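Local atomic coordinates of protease (Penicillium cyclopium, PDB entry 5Z6O), a protein that catalyses the hydrolysis of peptide bonds as a subtilisin-like serine protease, probably attacking proteins such as casein, gelatin and type IV collagen. Residues A127-L137 with V152-A162; A32-T43 with A89-L100. All coordinates share one frame; numbering follows the deposited sequence.

Following the chain from its N terminus, contact 2 closes first. It brings residues 32-43 beside 89-100, with 45 residues between them that hold strand 56-61 and helix 73-82, and pairs strand 37-42 with strand 93-98. Helix 108-124 then leads to strand 131-135, and contact 1 closes the much shorter excursion through helix 143-154 by pairing that strand with 157-162. The two contacts follow one another in series, neither nesting nor crossing, yet they join in space: strand 131-135 lies beside strand 37-42, where Tyr-39 N and O probably bond to Val-132 O and Asn-134 N. Together they tie four neighbouring strands of the seven-stranded parallel sheet, whose C-terminal ends reach the active site.

Contact 1 of 2, residues A127-L137 with V152-A162; sequences ATGKSVMNMSL and VVRSGVFLSVA. With PMS (phenylmethanesulfonic acid), chain C.
Met-133 N gives its hydrogen to Phe-158 O over 2.7 Å, with the donor almost in line with the carbonyl bond. This is one rung of a parallel ladder between 131-135 and 157-162. Met-133 O accepts Ser-160 N at 3.0 Å, and Ser-160 O in turn takes Met-135 N. The ladder ends with Ala-162 N reaching Met-135 O.

Beyond the backbone, one face is oily. The CG of Met-133 stands anti to its backbone N (chi1 179°), which carries the chain out beside Leu-159, the two pointing the same way with Met-133 CG 3.7 Å from Leu-159 CD1. A second anti torsion takes the sulfur on to the last turn of helix 143-154, where Met-133 SD meets Val-152 CG1 at 4.0 Å, and the bend at the last torsion lays CE against the same methyl. An unbranched, flexible methionine suits this span between sheet and helix. Val-157 CG1 fills the flank of Met-133, and helix 108-124 covers this face through Ala-118 and Ser-122. On the reverse face Val-132 CG1 lies at the edge of the Phe-158 ring, near its plane, while Ala-238 of helix 227-245 also touches Phe-158.

Gly-156 ends helix 143-154 as the C-prime residue of a Schellman motif. A side chain there would strike Thr-128 CG2, and its positive phi also calls for glycine. Its carbonyl turns back to accept Gly-129 N on an in-plane lone pair at 2.9 Å.

At the far end Ala-162 CB sits 3.7 Å from C3 of the phenylmethanesulfonic acid ring, its small methyl letting the ring lie close. Strand 131-135, helix 143-154 and strand 157-162 form a beta-alpha-beta unit of the subtilisin fold; as in other subtilisins, the chain at the strands' C-terminal ends, with Ser-136 O here close to the ring, probably helps wall the S1 pocket.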
loop_
_atom_site.group_PDB
_atom_site.type_symbol
_atom_site.label_atom_id
_atom_site.label_comp_id
_atom_site.label_asym_id
_atom_site.label_seq_id
_atom_site.Cartn_x
_atom_site.Cartn_y
_atom_site.Cartn_z
ATOM N N ALA A 127 -4.042 18.626 2.774
ATOM C CA ALA A 127 -3.277 17.440 3.176
ATOM C C ALA A 127 -1.928 17.335 2.467
ATOM O O ALA A 127 -1.262 16.288 2.541
ATOM C CB ALA A 127 -4.104 16.172 2.935
ATOM N N THR A 128 -1.498 18.394 1.795
ATOM C CA THR A 128 -0.203 18.374 1.132
ATOM C C THR A 128 0.908 18.085 2.130
ATOM O O THR A 128 1.001 18.732 3.174
ATOM C CB THR A 128 0.042 19.713 0.444
ATOM O OG1 THR A 128 -1.000 19.934 -0.512
ATOM C CG2 THR A 128 1.397 19.719 -0.253
ATOM N N GLY A 129 1.754 17.098 1.799
ATOM C CA GLY A 129 2.823 16.653 2.656
ATOM C C GLY A 129 2.420 15.642 3.696
ATOM O O GLY A 129 3.299 15.079 4.351
ATOM N N LYS A 130 1.130 15.372 3.859
ATOM C CA LYS A 130 0.686 14.372 4.825
ATOM C C LYS A 130 -0.458 13.561 4.238
ATOM O O LYS A 130 -1.507 13.344 4.845
ATOM C CB LYS A 130 0.334 15.032 6.157
ATOM C CG LYS A 130 -0.432 16.318 6.073
ATOM C CD LYS A 130 -0.588 16.891 7.497
ATOM C CE LYS A 130 -1.885 17.672 7.681
ATOM N NZ LYS A 130 -1.798 19.058 7.141
ATOM N N SER A 131 -0.250 13.071 3.014
ATOM C CA SER A 131 -1.224 12.284 2.260
ATOM C C SER A 131 -0.490 11.084 1.692
ATOM O O SER A 131 0.709 11.185 1.408
ATOM C CB SER A 131 -1.849 13.032 1.048
ATOM O OG SER A 131 -2.624 14.148 1.402
ATOM N N VAL A 132 -1.234 9.983 1.445
ATOM C CA VAL A 132 -0.645 8.733 0.966
ATOM C C VAL A 132 -1.490 8.218 -0.183
ATOM O O VAL A 132 -2.721 8.331 -0.163
ATOM C CB VAL A 132 -0.575 7.695 2.123
ATOM C CG1 VAL A 132 -0.239 6.295 1.587
ATOM C CG2 VAL A 132 0.441 8.165 3.150
ATOM N N MET A 133 -0.831 7.712 -1.218
ATOM C CA MET A 133 -1.537 7.078 -2.311
ATOM C C MET A 133 -0.999 5.677 -2.484
ATOM O O MET A 133 0.217 5.480 -2.512
ATOM C CB MET A 133 -1.364 7.883 -3.608
ATOM C CG MET A 133 -2.072 7.239 -4.798
ATOM S SD MET A 133 -1.871 8.148 -6.361
ATOM C CE MET A 133 -2.903 9.576 -6.074
ATOM N N ASN A 134 -1.896 4.711 -2.625
ATOM C CA ASN A 134 -1.485 3.335 -2.870
ATOM C C ASN A 134 -1.893 2.922 -4.282
ATOM O O ASN A 134 -3.070 3.031 -4.652
ATOM C CB ASN A 134 -2.100 2.376 -1.867
ATOM C CG ASN A 134 -1.563 0.960 -2.057
ATOM O OD1 ASN A 134 -0.409 0.666 -1.703
ATOM N ND2 ASN A 134 -2.365 0.097 -2.649
ATOM N N MET A 135 -0.950 2.355 -5.041
ATOM C CA MET A 135 -1.239 1.910 -6.413
ATOM C C MET A 135 -0.833 0.449 -6.513
ATOM O O MET A 135 0.336 0.153 -6.722
ATOM C CB MET A 135 -0.518 2.735 -7.480
ATOM C CG MET A 135 -1.202 4.092 -7.660
ATOM S SD MET A 135 -0.538 4.982 -9.144
ATOM C CE MET A 135 -1.050 3.947 -10.494
ATOM N N SER A 136 -1.783 -0.447 -6.343
ATOM C CA SER A 136 -1.507 -1.878 -6.470
ATOM C C SER A 136 -1.886 -2.356 -7.851
ATOM O O SER A 136 -2.744 -3.195 -8.002
ATOM C CB SER A 136 -2.268 -2.661 -5.401
ATOM O OG SER A 136 -1.683 -2.481 -4.111
ATOM N N LEU A 137 -1.342 -1.724 -8.869
ATOM C CA LEU A 137 -1.597 -2.076 -10.250
ATOM C C LEU A 137 -0.350 -1.682 -11.025
ATOM O O LEU A 137 0.487 -0.918 -10.552
ATOM C CB LEU A 137 -2.829 -1.369 -10.819
ATOM C CG LEU A 137 -2.832 0.159 -10.703
ATOM C CD1 LEU A 137 -2.122 0.840 -11.870
ATOM C CD2 LEU A 137 -4.275 0.679 -10.579
ATOM N N VAL A 152 2.545 13.048 -8.814
ATOM C CA VAL A 152 1.894 12.816 -7.516
ATOM C C VAL A 152 2.866 13.130 -6.390
ATOM O O VAL A 152 2.522 13.821 -5.414
ATOM C CB VAL A 152 1.377 11.363 -7.416
ATOM C CG1 VAL A 152 0.863 11.010 -5.980
ATOM C CG2 VAL A 152 0.279 11.147 -8.423
ATOM N N VAL A 153 4.072 12.566 -6.477
ATOM C CA VAL A 153 5.023 12.730 -5.376
ATOM C C VAL A 153 5.467 14.188 -5.271
ATOM O O VAL A 153 5.565 14.753 -4.176
ATOM C CB VAL A 153 6.216 11.778 -5.577
ATOM C CG1 VAL A 153 7.284 12.000 -4.477
ATOM C CG2 VAL A 153 5.745 10.344 -5.528
ATOM N N ARG A 154 5.718 14.827 -6.414
ATOM C CA ARG A 154 6.151 16.225 -6.404
ATOM C C ARG A 154 5.082 17.139 -5.811
ATOM O O ARG A 154 5.408 18.203 -5.272
ATOM C CB ARG A 154 6.492 16.661 -7.830
ATOM C CG ARG A 154 7.590 17.683 -7.894
ATOM C CD ARG A 154 7.842 18.166 -9.331
ATOM N NE ARG A 154 7.844 17.105 -10.343
ATOM C CZ ARG A 154 8.822 16.210 -10.520
ATOM N NH1 ARG A 154 8.718 15.302 -11.489
ATOM N NH2 ARG A 154 9.900 16.200 -9.735
ATOM N N SER A 155 3.812 16.727 -5.866
ATOM C CA SER A 155 2.688 17.496 -5.321
ATOM C C SER A 155 2.422 17.223 -3.848
ATOM O O SER A 155 1.392 17.678 -3.339
ATOM C CB SER A 155 1.418 17.204 -6.099
ATOM O OG SER A 155 1.643 17.505 -7.453
ATOM N N GLY A 156 3.325 16.507 -3.165
ATOM C CA GLY A 156 3.194 16.267 -1.738
ATOM C C GLY A 156 2.369 15.058 -1.325
ATOM O O GLY A 156 1.809 15.053 -0.216
ATOM N N VAL A 157 2.255 14.033 -2.172
ATOM C CA VAL A 157 1.547 12.796 -1.832
ATOM C C VAL A 157 2.537 11.627 -1.940
ATOM O O VAL A 157 3.130 11.415 -3.000
ATOM C CB VAL A 157 0.329 12.564 -2.743
ATOM C CG1 VAL A 157 -0.413 11.267 -2.359
ATOM C CG2 VAL A 157 -0.677 13.717 -2.654
ATOM N N PHE A 158 2.714 10.877 -0.842
ATOM C CA PHE A 158 3.601 9.717 -0.850
ATOM C C PHE A 158 2.948 8.641 -1.702
ATOM O O PHE A 158 1.730 8.470 -1.659
ATOM C CB PHE A 158 3.822 9.219 0.580
ATOM C CG PHE A 158 4.434 7.829 0.671
ATOM C CD1 PHE A 158 5.803 7.644 0.678
ATOM C CD2 PHE A 158 3.613 6.715 0.746
ATOM C CE1 PHE A 158 6.347 6.362 0.776
ATOM C CE2 PHE A 158 4.133 5.441 0.858
ATOM C CZ PHE A 158 5.498 5.260 0.879
ATOM N N LEU A 159 3.750 7.918 -2.496
ATOM C CA LEU A 159 3.145 6.983 -3.434
ATOM C C LEU A 159 3.823 5.629 -3.297
ATOM O O LEU A 159 5.013 5.490 -3.600
ATOM C CB LEU A 159 3.225 7.532 -4.869
ATOM C CG LEU A 159 2.686 6.615 -5.981
ATOM C CD1 LEU A 159 1.288 6.061 -5.660
ATOM C CD2 LEU A 159 2.675 7.411 -7.281
ATOM N N SER A 160 3.101 4.638 -2.785
ATOM C CA SER A 160 3.600 3.268 -2.751
ATOM C C SER A 160 3.027 2.492 -3.932
ATOM O O SER A 160 1.824 2.550 -4.194
ATOM C CB SER A 160 3.233 2.587 -1.428
ATOM O OG SER A 160 1.844 2.598 -1.231
ATOM N N VAL A 161 3.892 1.761 -4.636
ATOM C CA VAL A 161 3.548 1.071 -5.876
ATOM C C VAL A 161 3.956 -0.390 -5.804
ATOM O O VAL A 161 5.093 -0.696 -5.428
ATOM C CB VAL A 161 4.262 1.757 -7.069
ATOM C CG1 VAL A 161 3.958 1.051 -8.341
ATOM C CG2 VAL A 161 3.811 3.225 -7.192
ATOM N N ALA A 162 3.058 -1.281 -6.238
ATOM C CA ALA A 162 3.406 -2.690 -6.367
ATOM C C ALA A 162 4.483 -2.871 -7.429
ATOM O O ALA A 162 4.431 -2.270 -8.511
ATOM C CB ALA A 162 2.174 -3.508 -6.735
HETATM C C PMS C . -2.496 -6.891 -9.200
HETATM S S PMS C . -2.156 -7.478 -7.517
HETATM C C1 PMS C . -1.224 -6.321 -9.848
HETATM C C2 PMS C . -0.260 -5.641 -9.113
HETATM C C3 PMS C . 0.870 -5.135 -9.739
HETATM C C4 PMS C . 1.054 -5.307 -11.103
HETATM C C5 PMS C . 0.090 -5.982 -11.836
HETATM C C6 PMS C . -1.033 -6.499 -11.211
HETATM O O2S PMS C . -3.176 -8.474 -7.052
HETATM O O1S PMS C . -0.877 -8.256 -7.445
HETATM O O HOH W 1 -1.181 17.923 -2.000
HETATM O O HOH W 2 3.331 -0.739 -10.679
#

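Contact 2 of 2, residues A32-T43 with A89-L100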
loop_
_atom_site.group_PDB
_atom_site.type_symbol
_atom_site.label_atom_id
_atom_site.label_comp_id
_atom_site.label_asym_id
_atom_site.label_seq_id
_atom_site.Cartn_x
_atom_site.Cartn_y
_atom_site.Cartn_z
ATOM N N ALA A 32 -1.724 5.605 15.460
ATOM C CA ALA A 32 -2.368 4.711 14.486
ATOM C C ALA A 32 -2.724 5.404 13.174
ATOM O O ALA A 32 -3.708 5.042 12.535
ATOM C CB ALA A 32 -3.626 4.064 15.096
ATOM N N GLY A 33 -1.910 6.362 12.728
ATOM C CA GLY A 33 -2.168 7.010 11.465
ATOM C C GLY A 33 -3.315 7.991 11.475
ATOM O O GLY A 33 -3.748 8.423 10.412
ATOM N N GLU A 34 -3.815 8.387 12.635
ATOM C CA GLU A 34 -4.977 9.265 12.659
ATOM C C GLU A 34 -4.675 10.593 11.985
ATOM O O GLU A 34 -3.585 11.138 12.128
ATOM C CB GLU A 34 -5.419 9.525 14.116
ATOM C CG GLU A 34 -6.778 10.233 14.220
ATOM C CD GLU A 34 -7.379 10.151 15.632
ATOM O OE1 GLU A 34 -6.665 10.479 16.602
ATOM O OE2 GLU A 34 -8.554 9.744 15.760
ATOM N N GLY A 35 -5.636 11.095 11.224
ATOM C CA GLY A 35 -5.473 12.362 10.557
ATOM C C GLY A 35 -4.770 12.303 9.225
ATOM O O GLY A 35 -4.619 13.347 8.570
ATOM N N ILE A 36 -4.329 11.124 8.797
ATOM C CA ILE A 36 -3.694 10.959 7.488
ATOM C C ILE A 36 -4.711 10.389 6.508
ATOM O O ILE A 36 -5.440 9.458 6.844
ATOM C CB ILE A 36 -2.476 10.030 7.574
ATOM C CG1 ILE A 36 -1.516 10.521 8.648
ATOM C CG2 ILE A 36 -1.769 9.994 6.200
ATOM C CD1 ILE A 36 -0.993 11.956 8.377
ATOM N N VAL A 37 -4.727 10.910 5.274
ATOM C CA VAL A 37 -5.627 10.437 4.223
ATOM C C VAL A 37 -4.860 9.482 3.320
ATOM O O VAL A 37 -3.745 9.801 2.871
ATOM C CB VAL A 37 -6.185 11.615 3.409
ATOM C CG1 VAL A 37 -7.086 11.098 2.291
ATOM C CG2 VAL A 37 -6.931 12.572 4.348
ATOM N N ILE A 38 -5.441 8.319 3.055
ATOM C CA ILE A 38 -4.878 7.332 2.141
ATOM C C ILE A 38 -5.800 7.218 0.936
ATOM O O ILE A 38 -6.965 6.826 1.075
ATOM C CB ILE A 38 -4.727 5.962 2.811
ATOM C CG1 ILE A 38 -3.757 6.035 4.000
ATOM C CG2 ILE A 38 -4.187 4.974 1.795
ATOM C CD1 ILE A 38 -3.803 4.772 4.917
ATOM N N TYR A 39 -5.266 7.475 -0.258
ATOM C CA TYR A 39 -6.041 7.280 -1.478
ATOM C C TYR A 39 -5.777 5.887 -2.029
ATOM O O TYR A 39 -4.641 5.566 -2.375
ATOM C CB TYR A 39 -5.657 8.322 -2.529
ATOM C CG TYR A 39 -5.988 9.724 -2.091
ATOM C CD1 TYR A 39 -7.265 10.257 -2.322
ATOM C CD2 TYR A 39 -5.020 10.526 -1.461
ATOM C CE1 TYR A 39 -7.586 11.538 -1.937
ATOM C CE2 TYR A 39 -5.343 11.821 -1.047
ATOM C CZ TYR A 39 -6.628 12.311 -1.302
ATOM O OH TYR A 39 -6.934 13.584 -0.910
ATOM N N GLY A 40 -6.828 5.087 -2.154
ATOM C CA GLY A 40 -6.728 3.755 -2.725
ATOM C C GLY A 40 -7.087 3.802 -4.191
ATOM O O GLY A 40 -8.253 4.003 -4.541
ATOM N N VAL A 41 -6.093 3.665 -5.066
ATOM C CA VAL A 41 -6.294 3.808 -6.508
ATOM C C VAL A 41 -6.391 2.399 -7.082
ATOM O O VAL A 41 -5.369 1.725 -7.287
ATOM C CB VAL A 41 -5.146 4.606 -7.145
ATOM C CG1 VAL A 41 -5.329 4.726 -8.645
ATOM C CG2 VAL A 41 -5.026 6.008 -6.509
ATOM N N ASP A 42 -7.614 1.918 -7.327
ATOM C CA ASP A 42 -7.815 0.484 -7.510
ATOM C C ASP A 42 -9.201 0.225 -8.098
ATOM O O ASP A 42 -9.729 1.080 -8.820
ATOM C CB ASP A 42 -7.621 -0.221 -6.158
ATOM C CG ASP A 42 -7.114 -1.625 -6.285
ATOM O OD1 ASP A 42 -7.774 -2.437 -6.973
ATOM O OD2 ASP A 42 -6.066 -1.922 -5.659
ATOM N N THR A 43 -9.801 -0.930 -7.785
ATOM C CA THR A 43 -11.126 -1.275 -8.288
ATOM C C THR A 43 -12.289 -0.645 -7.508
ATOM O O THR A 43 -13.449 -1.008 -7.764
ATOM C CB THR A 43 -11.308 -2.790 -8.304
ATOM O OG1 THR A 43 -11.296 -3.323 -6.973
ATOM C CG2 THR A 43 -10.212 -3.466 -9.106
ATOM N N ALA A 89 -2.676 0.944 9.588
ATOM C CA ALA A 89 -2.912 2.277 10.147
ATOM C C ALA A 89 -4.394 2.348 10.470
ATOM O O ALA A 89 -5.208 2.793 9.652
ATOM C CB ALA A 89 -2.486 3.396 9.171
ATOM N N LYS A 90 -4.740 1.913 11.687
ATOM C CA LYS A 90 -6.120 1.598 12.020
ATOM C C LYS A 90 -6.993 2.826 12.263
ATOM O O LYS A 90 -8.195 2.653 12.445
ATOM C CB LYS A 90 -6.152 0.694 13.253
ATOM C CG LYS A 90 -5.465 -0.661 12.983
ATOM C CD LYS A 90 -5.642 -1.627 14.124
ATOM C CE LYS A 90 -4.748 -2.822 13.889
ATOM N NZ LYS A 90 -5.279 -3.779 12.900
ATOM N N LYS A 91 -6.438 4.035 12.268
ATOM C CA LYS A 91 -7.240 5.267 12.421
ATOM C C LYS A 91 -7.120 6.209 11.242
ATOM O O LYS A 91 -7.696 7.303 11.281
ATOM C CB LYS A 91 -6.841 6.019 13.712
ATOM C CG LYS A 91 -7.262 5.239 14.950
ATOM C CD LYS A 91 -6.902 5.988 16.219
ATOM C CE LYS A 91 -7.646 5.412 17.417
ATOM N NZ LYS A 91 -7.121 6.093 18.650
ATOM N N ALA A 92 -6.420 5.807 10.188
ATOM C CA ALA A 92 -6.281 6.653 9.003
ATOM C C ALA A 92 -7.627 6.791 8.306
ATOM O O ALA A 92 -8.541 5.976 8.494
ATOM C CB ALA A 92 -5.232 6.059 8.036
ATOM N N SER A 93 -7.755 7.858 7.510
ATOM C CA SER A 93 -8.884 8.022 6.601
ATOM C C SER A 93 -8.549 7.405 5.247
ATOM O O SER A 93 -7.401 7.446 4.802
ATOM C CB SER A 93 -9.221 9.495 6.394
ATOM O OG SER A 93 -9.491 10.142 7.624
ATOM N N VAL A 94 -9.570 6.850 4.587
ATOM C CA VAL A 94 -9.392 6.123 3.330
ATOM C C VAL A 94 -10.337 6.702 2.292
ATOM O O VAL A 94 -11.512 6.915 2.592
ATOM C CB VAL A 94 -9.674 4.619 3.496
ATOM C CG1 VAL A 94 -9.473 3.917 2.187
ATOM C CG2 VAL A 94 -8.767 4.071 4.482
ATOM N N VAL A 95 -9.837 6.936 1.070
ATOM C CA VAL A 95 -10.634 7.521 0.003
ATOM C C VAL A 95 -10.573 6.593 -1.206
ATOM O O VAL A 95 -9.487 6.270 -1.696
ATOM C CB VAL A 95 -10.151 8.935 -0.365
ATOM C CG1 VAL A 95 -11.013 9.493 -1.465
ATOM C CG2 VAL A 95 -10.236 9.861 0.843
ATOM N N ALA A 96 -11.739 6.155 -1.689
ATOM C CA ALA A 96 -11.769 5.251 -2.828
ATOM C C ALA A 96 -11.573 6.045 -4.104
ATOM O O ALA A 96 -12.337 6.981 -4.372
ATOM C CB ALA A 96 -13.112 4.524 -2.908
ATOM N N VAL A 97 -10.576 5.671 -4.901
ATOM C CA VAL A 97 -10.425 6.217 -6.240
ATOM C C VAL A 97 -10.552 5.038 -7.200
ATOM O O VAL A 97 -9.596 4.286 -7.413
ATOM C CB VAL A 97 -9.093 6.956 -6.418
ATOM C CG1 VAL A 97 -8.992 7.529 -7.834
ATOM C CG2 VAL A 97 -8.923 8.078 -5.351
ATOM N N LYS A 98 -11.720 4.859 -7.797
ATOM C CA LYS A 98 -11.966 3.686 -8.627
ATOM C C LYS A 98 -11.522 3.989 -10.055
ATOM O O LYS A 98 -12.093 4.880 -10.709
ATOM C CB LYS A 98 -13.442 3.301 -8.610
ATOM C CG LYS A 98 -13.723 2.118 -9.518
ATOM C CD LYS A 98 -15.150 1.535 -9.299
ATOM C CE LYS A 98 -15.489 0.659 -10.464
ATOM N NZ LYS A 98 -16.805 -0.009 -10.179
ATOM N N VAL A 99 -10.512 3.253 -10.546
ATOM C CA VAL A 99 -9.946 3.509 -11.878
ATOM C C VAL A 99 -9.929 2.228 -12.703
ATOM O O VAL A 99 -9.595 2.249 -13.895
ATOM C CB VAL A 99 -8.529 4.097 -11.793
ATOM C CG1 VAL A 99 -8.497 5.428 -11.021
ATOM C CG2 VAL A 99 -7.569 3.068 -11.172
ATOM N N LEU A 100 -10.266 1.105 -12.075
ATOM C CA LEU A 100 -10.343 -0.192 -12.734
ATOM C C LEU A 100 -11.748 -0.762 -12.579
ATOM O O LEU A 100 -12.386 -0.581 -11.541
ATOM C CB LEU A 100 -9.369 -1.195 -12.117
ATOM C CG LEU A 100 -7.921 -0.738 -11.907
ATOM C CD1 LEU A 100 -7.179 -1.816 -11.112
ATOM C CD2 LEU A 100 -7.273 -0.492 -13.246
HETATM O O HOH W 3 -9.254 8.646 18.245
HETATM O O HOH W 4 -8.164 9.845 10.291
HETATM O O HOH W 5 -14.882 -2.579 -9.487
#
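Val-97 N and Gly-40 O are joined at 2.9 Å within an unbroken parallel ladder of the subtilisin-type alpha/beta sheet, strand 37-42 beside strand 93-98. Backbone bonds alternate down it, Ile-38 and Gly-40 each both giving and receiving, and its last rungs converge on Asp-42 O. That oxygen accepts Val-99 N at 2.9 Å almost head-on and Leu-100 N, at 3.3 Å, from above the carbonyl plane. At the other end Lys-91 N closes onto Ala-32 O.

Apolar packing clothes one face with beta-branched residues suited to extended strands. Val-95 CB lies 3.7 Å from Tyr-39 CD1, the two side chains running side by side. The tyrosine belongs here because its ring is buried against Trp-117 and Ala-118 of helix 108-124 while its OH bonds to Asp-121. Val-41 CG1 meets Val-99 CG2 at 3.8 Å. On the reverse face, Ile-38 CD1 rests on Ala-92 CB, just before strand 93-98.

Polar and charged side chains serve the C-terminal ends of the two strands. Lys-98 is fully extended, its CG anti to the backbone N (chi1 177°), and its methylenes slide past the carbonyl of Thr-43, Lys-98 CD 3.4 Å from Thr-43 O. Lys-98 NZ is thereby delivered to a salt bridge with Asp-64 and bonds with the carbonyls of Asp-66 and Thr-68. A leucine in its place would probably strand the Asp-64 carboxylate without its mate and set the 64-68 loop freer to move. Asp-42, as in close relatives probably the charge-relay aspartate, lies beside His-73 and has OD1 held by its own neighbour: Thr-43 N points to the anti lone pair of Asp-42 OD1 at 2.7 Å.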